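PDB 4IX3: MsStt7d protein from Micromonas, which is a homolog of the state transition kinase Stt7 and, through the catalytic domain present here, probably uses ATP to phosphorylate proteins. Local coordinates for residues E61-E64 with C65-D68; A128-A131 with T132-C136; C315-L318 with M319-E322. All blocks are in the same frame, centred on the assembly; numbering follows the deposited sequence. Where two conformers were deposited one is given.

In the fold
The three contacts follow one another along the chain, all in the protein kinase catalytic domain. Interaction 1 is in helix 59-76, the C-helix that packs on the antiparallel sheet of the N-terminal lobe. Interactions 2 and 3 lie in the helical C-terminal lobe and both finish a helix, 127-133 and 302-318. Both pack on helix 141-161: Leu130 and Met134 from one contact, Leu318 from the other. The centres of interactions 1 and 2 are about 33 Å apart, those of 1 and 3 about 31 Å, and those of 2 and 3 about 28 Å. None touches another. Interaction 1 lies at the nucleotide site, where Glu66 meets Lys50; the other two shape helix ends.

Interaction 1 (E61-E64 with C65-D68); sequences ELLE and CEMD
The Leu63 carbonyl oxygen accepts the shortest bond of this helical stretch, from Met67 N at 2.8 Å. Met67 CB also rests on the same oxygen, at 3.4 Å. The next bond toward the N-terminus, Glu66 N to Leu62 O at 2.9 Å, is straighter, at 171°. Cys65 N to Glu61 O and Asp68 N to Glu64 O complete four consecutive i to i+4 bonds. Asp68 CG also lies 3.3 Å from Glu64 O.

The side chains touch each other little. The nearest approach between them is Leu63 CD1 to Glu66 OE1, 4.0 Å. Leu63 packs on Leu107 and Leu109 of strand 106-112, and Met67 also meets Leu109. Glu66 starts with CG anti to its own N (chi1 178°) and stays extended, which carries its carboxylate well clear of the helix. There OE1 forms a salt bridge with Lys50. That lysine binds ADP in a structure of this protein, although no ADP is bound to this chain. Glu64 sends OE2 to Arg11 instead, in a salt bridge of its own.

Glu66 also lies close to Asp188, a magnesium ligand. A C-helix glutamate paired with the lysine of a sheet strand is the hallmark of the helix-in arrangement of the protein kinase active site.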
ATOM      1  N   GLU B  61      -1.090  13.397   3.172  1.00 17.85           N
ATOM      2  CA  GLU B  61       0.088  14.043   3.763  1.00 16.92           C
ATOM      3  C   GLU B  61       1.358  13.416   3.188  1.00 14.80           C
ATOM      4  O   GLU B  61       2.355  14.107   2.919  1.00 14.60           O
ATOM      5  CB  GLU B  61       0.029  13.971   5.283  1.00 20.48           C
ATOM      6  CG  GLU B  61      -1.080  14.850   5.887  1.00 29.77           C
ATOM      7  CD  GLU B  61      -2.539  14.359   5.712  1.00 43.80           C
ATOM      8  OE1 GLU B  61      -2.841  13.157   5.476  1.00 51.31           O
ATOM      9  OE2 GLU B  61      -3.459  15.198   5.880  1.00 53.43           O
ATOM     10  N   LEU B  62       1.349  12.116   2.955  1.00 12.93           N
ATOM     11  CA  LEU B  62       2.530  11.451   2.357  1.00 13.44           C
ATOM     12  C   LEU B  62       2.735  11.923   0.904  1.00 12.19           C
ATOM     13  O   LEU B  62       3.878  12.147   0.486  1.00 13.26           O
ATOM     14  CB  LEU B  62       2.346   9.914   2.414  1.00 15.95           C
ATOM     15  CG  LEU B  62       2.435   9.344   3.830  1.00 20.63           C
ATOM     16  CD1 LEU B  62       1.966   7.904   3.755  1.00 28.43           C
ATOM     17  CD2 LEU B  62       3.856   9.428   4.364  1.00 27.73           C
ATOM     18  N   LEU B  63       1.654  12.102   0.134  1.00 11.41           N
ATOM     19  CA  LEU B  63       1.824  12.597  -1.222  1.00 10.82           C
ATOM     20  C   LEU B  63       2.321  14.043  -1.188  1.00 10.89           C
ATOM     21  O   LEU B  63       3.123  14.438  -2.056  1.00 11.23           O
ATOM     22  CB  LEU B  63       0.508  12.492  -1.996  1.00 10.99           C
ATOM     23  CG  LEU B  63       0.589  12.776  -3.496  1.00 10.33           C
ATOM     24  CD1 LEU B  63       1.344  11.655  -4.215  1.00 13.80           C
ATOM     25  CD2 LEU B  63      -0.823  12.892  -4.097  1.00 11.96           C
ATOM     26  N   GLU B  64       1.862  14.850  -0.234  1.00 11.69           N
ATOM     27  CA  GLU B  64       2.367  16.211  -0.103  1.00 13.52           C
ATOM     28  C   GLU B  64       3.852  16.229   0.214  1.00 13.10           C
ATOM     29  O   GLU B  64       4.588  17.073  -0.311  1.00 14.13           O
ATOM     30  CB  GLU B  64       1.591  16.965   0.960  1.00 15.06           C
ATOM     31  CG  GLU B  64       0.234  17.427   0.440  1.00 16.25           C
ATOM     32  CD  GLU B  64      -0.657  18.007   1.518  1.00 19.58           C
ATOM     33  OE1 GLU B  64      -0.412  17.778   2.710  1.00 23.67           O
ATOM     34  OE2 GLU B  64      -1.714  18.537   1.123  1.00 21.57           O
ATOM     35  N   CYS B  65       4.302  15.322   1.073  1.00 12.86           N
ATOM     36  CA  CYS B  65       5.728  15.232   1.338  0.50 13.44           C
ATOM     37  C   CYS B  65       6.491  14.816   0.076  1.00 11.43           C
ATOM     38  O   CYS B  65       7.572  15.390  -0.233  1.00 12.40           O
ATOM     39  CB  CYS B  65       5.980  14.258   2.472  0.50 16.47           C
ATOM     40  SG  CYS B  65       7.625  14.458   3.153  0.50 18.08           S
ATOM     41  N   GLU B  66       6.019  13.799  -0.625  1.00 11.40           N
ATOM     42  CA  GLU B  66       6.638  13.396  -1.877  1.00 11.57           C
ATOM     43  C   GLU B  66       6.715  14.581  -2.838  1.00 10.39           C
ATOM     44  O   GLU B  66       7.728  14.795  -3.532  1.00 12.07           O
ATOM     45  CB  GLU B  66       5.855  12.255  -2.508  1.00 11.18           C
ATOM     46  CG  GLU B  66       6.444  11.827  -3.834  1.00 11.99           C
ATOM     47  CD  GLU B  66       5.847  10.540  -4.363  1.00 11.40           C
ATOM     48  OE1 GLU B  66       4.926  10.012  -3.682  1.00 12.25           O
ATOM     49  OE2 GLU B  66       6.243  10.104  -5.465  1.00 13.09           O
ATOM     50  N   MET B  67       5.670  15.398  -2.879  1.00 11.35           N
ATOM     51  CA  MET B  67       5.679  16.597  -3.711  1.00 12.08           C
ATOM     52  C   MET B  67       6.782  17.551  -3.279  1.00 11.79           C
ATOM     53  O   MET B  67       7.551  17.997  -4.164  1.00 11.96           O
ATOM     54  CB  MET B  67       4.306  17.266  -3.598  1.00 11.68           C
ATOM     55  CG  MET B  67       4.257  18.537  -4.436  1.00 12.47           C
ATOM     56  SD  MET B  67       2.560  19.242  -4.548  1.00 14.43           S
ATOM     57  CE  MET B  67       2.331  19.787  -2.868  1.00 17.13           C
ATOM     58  N   ASP B  68       6.845  17.863  -1.988  1.00 11.55           N
ATOM     59  CA  ASP B  68       7.844  18.797  -1.477  1.00 12.45           C
ATOM     60  C   ASP B  68       9.271  18.282  -1.829  1.00 11.75           C
ATOM     61  O   ASP B  68      10.167  19.069  -2.249  1.00 12.68           O
ATOM     62  CB  ASP B  68       7.764  18.932   0.048  1.00 14.84           C
ATOM     63  CG  ASP B  68       6.486  19.610   0.538  1.00 20.47           C
ATOM     64  OD1 ASP B  68       5.845  20.331  -0.246  1.00 24.24           O
ATOM     65  OD2 ASP B  68       6.175  19.465   1.762  1.00 23.67           O
TER

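Interaction 2 (A128-A131 with T132-C136)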
ATOM      1  N   ALA B 128      21.895  -8.747 -21.873  1.00 16.64           N
ATOM      2  CA  ALA B 128      21.868  -8.133 -23.204  1.00 17.99           C
ATOM      3  C   ALA B 128      20.842  -7.004 -23.410  1.00 17.49           C
ATOM      4  O   ALA B 128      21.242  -5.893 -23.756  1.00 18.60           O
ATOM      5  CB  ALA B 128      21.812  -9.154 -24.321  1.00 21.78           C
ATOM      6  N   PRO B 129      19.551  -7.251 -23.121  1.00 17.31           N
ATOM      7  CA  PRO B 129      18.585  -6.152 -23.301  1.00 17.58           C
ATOM      8  C   PRO B 129      18.839  -5.034 -22.277  1.00 16.69           C
ATOM      9  O   PRO B 129      18.671  -3.854 -22.617  1.00 16.62           O
ATOM     10  CB  PRO B 129      17.228  -6.819 -23.072  1.00 21.03           C
ATOM     11  CG  PRO B 129      17.519  -8.117 -22.419  1.00 20.05           C
ATOM     12  CD  PRO B 129      18.871  -8.549 -22.950  1.00 19.24           C
ATOM     13  N   LEU B 130      19.375  -5.339 -21.085  1.00 15.63           N
ATOM     14  CA  LEU B 130      19.715  -4.314 -20.115  1.00 13.86           C
ATOM     15  C   LEU B 130      20.840  -3.414 -20.672  1.00 14.55           C
ATOM     16  O   LEU B 130      20.717  -2.184 -20.676  1.00 13.51           O
ATOM     17  CB  LEU B 130      20.089  -4.959 -18.768  1.00 14.31           C
ATOM     18  CG  LEU B 130      20.647  -3.997 -17.717  1.00 13.73           C
ATOM     19  CD1 LEU B 130      19.624  -2.939 -17.348  1.00 15.08           C
ATOM     20  CD2 LEU B 130      21.171  -4.804 -16.503  1.00 16.92           C
ATOM     21  N   ALA B 131      21.915  -4.027 -21.164  1.00 14.69           N
ATOM     22  CA  ALA B 131      23.030  -3.295 -21.743  1.00 14.60           C
ATOM     23  C   ALA B 131      22.590  -2.446 -22.921  1.00 14.43           C
ATOM     24  O   ALA B 131      23.021  -1.305 -23.031  1.00 14.66           O
ATOM     25  CB  ALA B 131      24.091  -4.266 -22.195  1.00 15.25           C
ATOM     26  N   THR B 132      21.722  -2.976 -23.776  1.00 13.92           N
ATOM     27  CA  THR B 132      21.242  -2.192 -24.912  1.00 16.15           C
ATOM     28  C   THR B 132      20.488  -0.953 -24.425  1.00 16.35           C
ATOM     29  O   THR B 132      20.726   0.180 -24.910  1.00 16.35           O
ATOM     30  CB  THR B 132      20.324  -3.070 -25.758  1.00 17.47           C
ATOM     31  OG1 THR B 132      21.143  -4.092 -26.363  1.00 19.29           O
ATOM     32  CG2 THR B 132      19.687  -2.229 -26.829  1.00 19.54           C
ATOM     33  N   ALA B 133      19.601  -1.144 -23.449  1.00 13.69           N
ATOM     34  CA  ALA B 133      18.797  -0.000 -22.926  1.00 14.19           C
ATOM     35  C   ALA B 133      19.707   1.035 -22.231  1.00 13.73           C
ATOM     36  O   ALA B 133      19.450   2.242 -22.302  1.00 14.64           O
ATOM     37  CB  ALA B 133      17.725  -0.496 -21.973  1.00 15.64           C
ATOM     38  N   MET B 134      20.794   0.574 -21.587  1.00 12.21           N
ATOM     39  CA  MET B 134      21.738   1.464 -20.929  1.00 11.90           C
ATOM     40  C   MET B 134      22.804   2.053 -21.903  1.00 12.03           C
ATOM     41  O   MET B 134      23.641   2.842 -21.465  1.00 14.05           O
ATOM     42  CB  MET B 134      22.516   0.657 -19.909  1.00 13.37           C
ATOM     43  CG  MET B 134      21.710   0.228 -18.669  1.00 11.57           C
ATOM     44  SD  MET B 134      22.593  -0.890 -17.566  1.00 13.42           S
ATOM     45  CE  MET B 134      24.117   0.042 -17.278  1.00 13.83           C
ATOM     46  N   ALA B 135      22.761   1.682 -23.180  1.00 12.54           N
ATOM     47  CA  ALA B 135      23.814   2.068 -24.141  1.00 14.53           C
ATOM     48  C   ALA B 135      25.199   1.694 -23.580  1.00 14.34           C
ATOM     49  O   ALA B 135      26.166   2.488 -23.606  1.00 15.37           O
ATOM     50  CB  ALA B 135      23.703   3.544 -24.521  1.00 14.84           C
ATOM     51  N   CYS B 136      25.254   0.485 -23.017  1.00 14.18           N
ATOM     52  CA  CYS B 136      26.490   0.021 -22.376  1.00 14.60           C
ATOM     53  C   CYS B 136      27.281  -0.828 -23.325  1.00 15.42           C
ATOM     54  O   CYS B 136      26.855  -1.943 -23.627  1.00 17.83           O
ATOM     55  CB  CYS B 136      26.093  -0.781 -21.127  1.00 14.69           C
ATOM     56  SG  CYS B 136      27.483  -1.201 -20.036  1.00 14.74           S
TER
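Leu130 places CG anti to its backbone N (chi1 172°), while Met134 keeps CG beside its own N (chi1 -71°) and bends at chi3. The two side chains thus meet on one flank of the helix, one turn apart. Leu130 CD1 comes to 3.6 Å from Met134 SD, and Leu130 CG is almost as near to the sulfur. The thioether therefore lies against the branch point of the leucine as well as one of its methyls. Met134 CG also lies 3.3 Å from Leu130 O, beyond the oxygen. Both residues are buried. Leu130 packs on Val144 of helix 141-161 and on Leu122 and Met123 of helix 119-125; Met134 meets Ala148.

The backbone runs regularly up to this point. Thr132 N bonds to Ala128 O and Ala133 N to Pro129 O, each at 3.0 Å. Met134 N reaches Leu130 O at 2.9 Å. The pattern then changes. Ala131 O is taken by Cys136 N at 2.9 Å in a nearly straight bond (176°). A second, shorter-range bond runs from Ala135 N to Thr132 O, at 3.1 Å. Ala135 has positive phi, which turns the chain back over the helix end. Across this turn Ala131 CB lies 4.2 Å from Cys136 CB, a small apolar contact. The Cys136 side chain meets Lys147 of helix 141-161. The ammonium of that lysine also bonds to Met134 O, which probably gives one carbonyl near the helix end a charged partner.

The two backbone bonds, with positive phi at Ala135, the first residue to leave helical backbone angles, make a Schellman motif. It finishes helix 127-133 in the C-terminal lobe of the kinase fold.

Interaction 3 (C315-L318 with M319-E322); sequences CQRL and MEAE
The Arg317 guanidinium and the Glu320 carboxylate are turned 44° apart, and their charged atoms are not in contact. A water lies at the edge of the guanidinium, in its plane, and joins the two groups. It accepts from Arg317 NH1 at 3.0 Å and donates to Glu320 OE2 at 2.6 Å. NH1 of Arg317 is 4.6 Å from OE2 of Glu320, too far for direct contact, and the water bridges them. Arg317 NH1 has a second partner in Ala325 O. The Gln316 amide lies more nearly parallel to the carboxylate, with 25° between the planes. Gln316 CG comes 3.6 Å from Glu320 OE2.

Glu320 bends at chi2 (-71°), which folds the acid back over the last turn of helix 302-318. Its CG then rests 3.4 Å from Gln316 O. That same carbonyl receives Met319 N at 3.2 Å, but from above its plane. Met319 N also makes a weak bond to Cys315 O at 2.9 Å. The amide is thus divided between two carbonyls where the helix ends. The Met319 side chain packs against Trp251, Cys255 and Leu258 of helix 246-261, and Leu318 touches Met149 and Leu153 of helix 141-161.

Beyond the turn, Glu320 O bonds to Arg326, tying the start of the loop to its later part. Arginine and glutamate here are coupled through a water rather than by a direct salt bridge, which probably softens their attraction, while the arginine also ties the helix end to the following loop.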
ATOM      1  N   CYS B 315      31.094  -4.307  -2.812  1.00 12.95           N
ATOM      2  CA  CYS B 315      29.923  -4.850  -2.110  0.50 13.00           C
ATOM      3  C   CYS B 315      30.162  -4.852  -0.604  1.00 13.24           C
ATOM      4  O   CYS B 315      29.294  -4.434   0.151  1.00 14.06           O
ATOM      5  CB  CYS B 315      29.554  -6.267  -2.571  0.50 13.66           C
ATOM      6  SG  CYS B 315      28.771  -6.338  -4.187  0.50 12.20           S
ATOM      7  N   GLN B 316      31.319  -5.330  -0.134  1.00 13.99           N
ATOM      8  CA  GLN B 316      31.609  -5.336   1.297  1.00 14.00           C
ATOM      9  C   GLN B 316      31.528  -3.910   1.865  1.00 12.06           C
ATOM     10  O   GLN B 316      30.965  -3.675   2.946  1.00 13.88           O
ATOM     11  CB  GLN B 316      33.003  -5.913   1.598  1.00 15.81           C
ATOM     12  CG  GLN B 316      33.362  -5.834   3.091  1.00 17.54           C
ATOM     13  CD  GLN B 316      32.474  -6.743   3.911  1.00 19.63           C
ATOM     14  OE1 GLN B 316      31.379  -6.365   4.365  1.00 21.96           O
ATOM     15  NE2 GLN B 316      32.919  -7.973   4.073  1.00 19.09           N
ATOM     16  N   ARG B 317      32.082  -2.943   1.133  1.00 12.40           N
ATOM     17  CA  ARG B 317      32.044  -1.545   1.592  1.00 13.59           C
ATOM     18  C   ARG B 317      30.622  -0.998   1.719  1.00 12.38           C
ATOM     19  O   ARG B 317      30.293  -0.351   2.704  1.00 13.04           O
ATOM     20  CB  ARG B 317      32.790  -0.616   0.599  1.00 13.59           C
ATOM     21  CG  ARG B 317      34.288  -0.892   0.402  1.00 16.49           C
ATOM     22  CD  ARG B 317      34.939  -0.612   1.715  1.00 15.81           C
ATOM     23  NE  ARG B 317      34.763   0.806   2.105  1.00 16.50           N
ATOM     24  CZ  ARG B 317      34.201   1.209   3.246  1.00 17.98           C
ATOM     25  NH1 ARG B 317      33.818   0.335   4.177  1.00 16.68           N
ATOM     26  NH2 ARG B 317      34.061   2.507   3.487  1.00 19.21           N
ATOM     27  N   LEU B 318      29.796  -1.283   0.721  1.00 11.66           N
ATOM     28  CA  LEU B 318      28.425  -0.790   0.731  1.00 11.22           C
ATOM     29  C   LEU B 318      27.536  -1.549   1.719  1.00 12.48           C
ATOM     30  O   LEU B 318      26.438  -1.073   2.034  1.00 13.01           O
ATOM     31  CB  LEU B 318      27.836  -0.952  -0.685  1.00 12.06           C
ATOM     32  CG  LEU B 318      28.384   0.049  -1.747  1.00 11.54           C
ATOM     33  CD1 LEU B 318      27.933  -0.337  -3.126  1.00 12.93           C
ATOM     34  CD2 LEU B 318      27.916   1.487  -1.420  1.00 13.96           C
ATOM     35  N   MET B 319      27.966  -2.736   2.147  1.00 12.27           N
ATOM     36  CA  MET B 319      27.120  -3.641   2.935  1.00 12.09           C
ATOM     37  C   MET B 319      27.760  -4.020   4.268  1.00 13.15           C
ATOM     38  O   MET B 319      27.453  -5.090   4.839  1.00 15.57           O
ATOM     39  CB  MET B 319      26.705  -4.837   2.084  1.00 12.26           C
ATOM     40  CG  MET B 319      26.011  -4.404   0.784  1.00 13.88           C
ATOM     41  SD  MET B 319      25.351  -5.737  -0.202  1.00 14.38           S
ATOM     42  CE  MET B 319      23.872  -6.086   0.758  1.00 18.35           C
ATOM     43  N   GLU B 320      28.604  -3.143   4.802  1.00 12.47           N
ATOM     44  CA  GLU B 320      29.126  -3.429   6.144  1.00 13.96           C
ATOM     45  C   GLU B 320      27.952  -3.508   7.133  1.00 14.89           C
ATOM     46  O   GLU B 320      27.000  -2.707   7.051  1.00 16.08           O
ATOM     47  CB  GLU B 320      30.099  -2.338   6.607  1.00 14.75           C
ATOM     48  CG  GLU B 320      31.488  -2.413   6.020  1.00 17.70           C
ATOM     49  CD  GLU B 320      32.249  -3.609   6.590  1.00 20.00           C
ATOM     50  OE1 GLU B 320      31.876  -4.187   7.648  1.00 20.71           O
ATOM     51  OE2 GLU B 320      33.342  -3.874   6.069  1.00 24.66           O
ATOM     52  N   ALA B 321      28.054  -4.382   8.123  1.00 15.20           N
ATOM     53  CA  ALA B 321      26.988  -4.548   9.098  1.00 19.25           C
ATOM     54  C   ALA B 321      26.735  -3.264   9.880  1.00 16.93           C
ATOM     55  O   ALA B 321      25.580  -2.879  10.126  1.00 20.25           O
ATOM     56  CB  ALA B 321      27.342  -5.691  10.037  1.00 22.17           C
ATOM     57  N   GLU B 322      27.811  -2.559  10.237  1.00 17.39           N
ATOM     58  CA  GLU B 322      27.747  -1.332  11.018  1.00 18.33           C
ATOM     59  C   GLU B 322      27.732  -0.116  10.127  1.00 17.36           C
ATOM     60  O   GLU B 322      28.605   0.020   9.279  1.00 15.97           O
ATOM     61  CB  GLU B 322      28.935  -1.263  11.982  1.00 21.82           C
ATOM     62  CG  GLU B 322      28.937  -2.372  13.003  1.00 25.26           C
ATOM     63  CD  GLU B 322      27.804  -2.234  13.989  1.00 31.37           C
ATOM     64  OE1 GLU B 322      27.396  -1.072  14.235  1.00 34.22           O
ATOM     65  OE2 GLU B 322      27.375  -3.280  14.543  1.00 44.79           O
TER
HETATM   66  O   HOH W   1      34.515  -2.591   4.148  1.00 24.90           O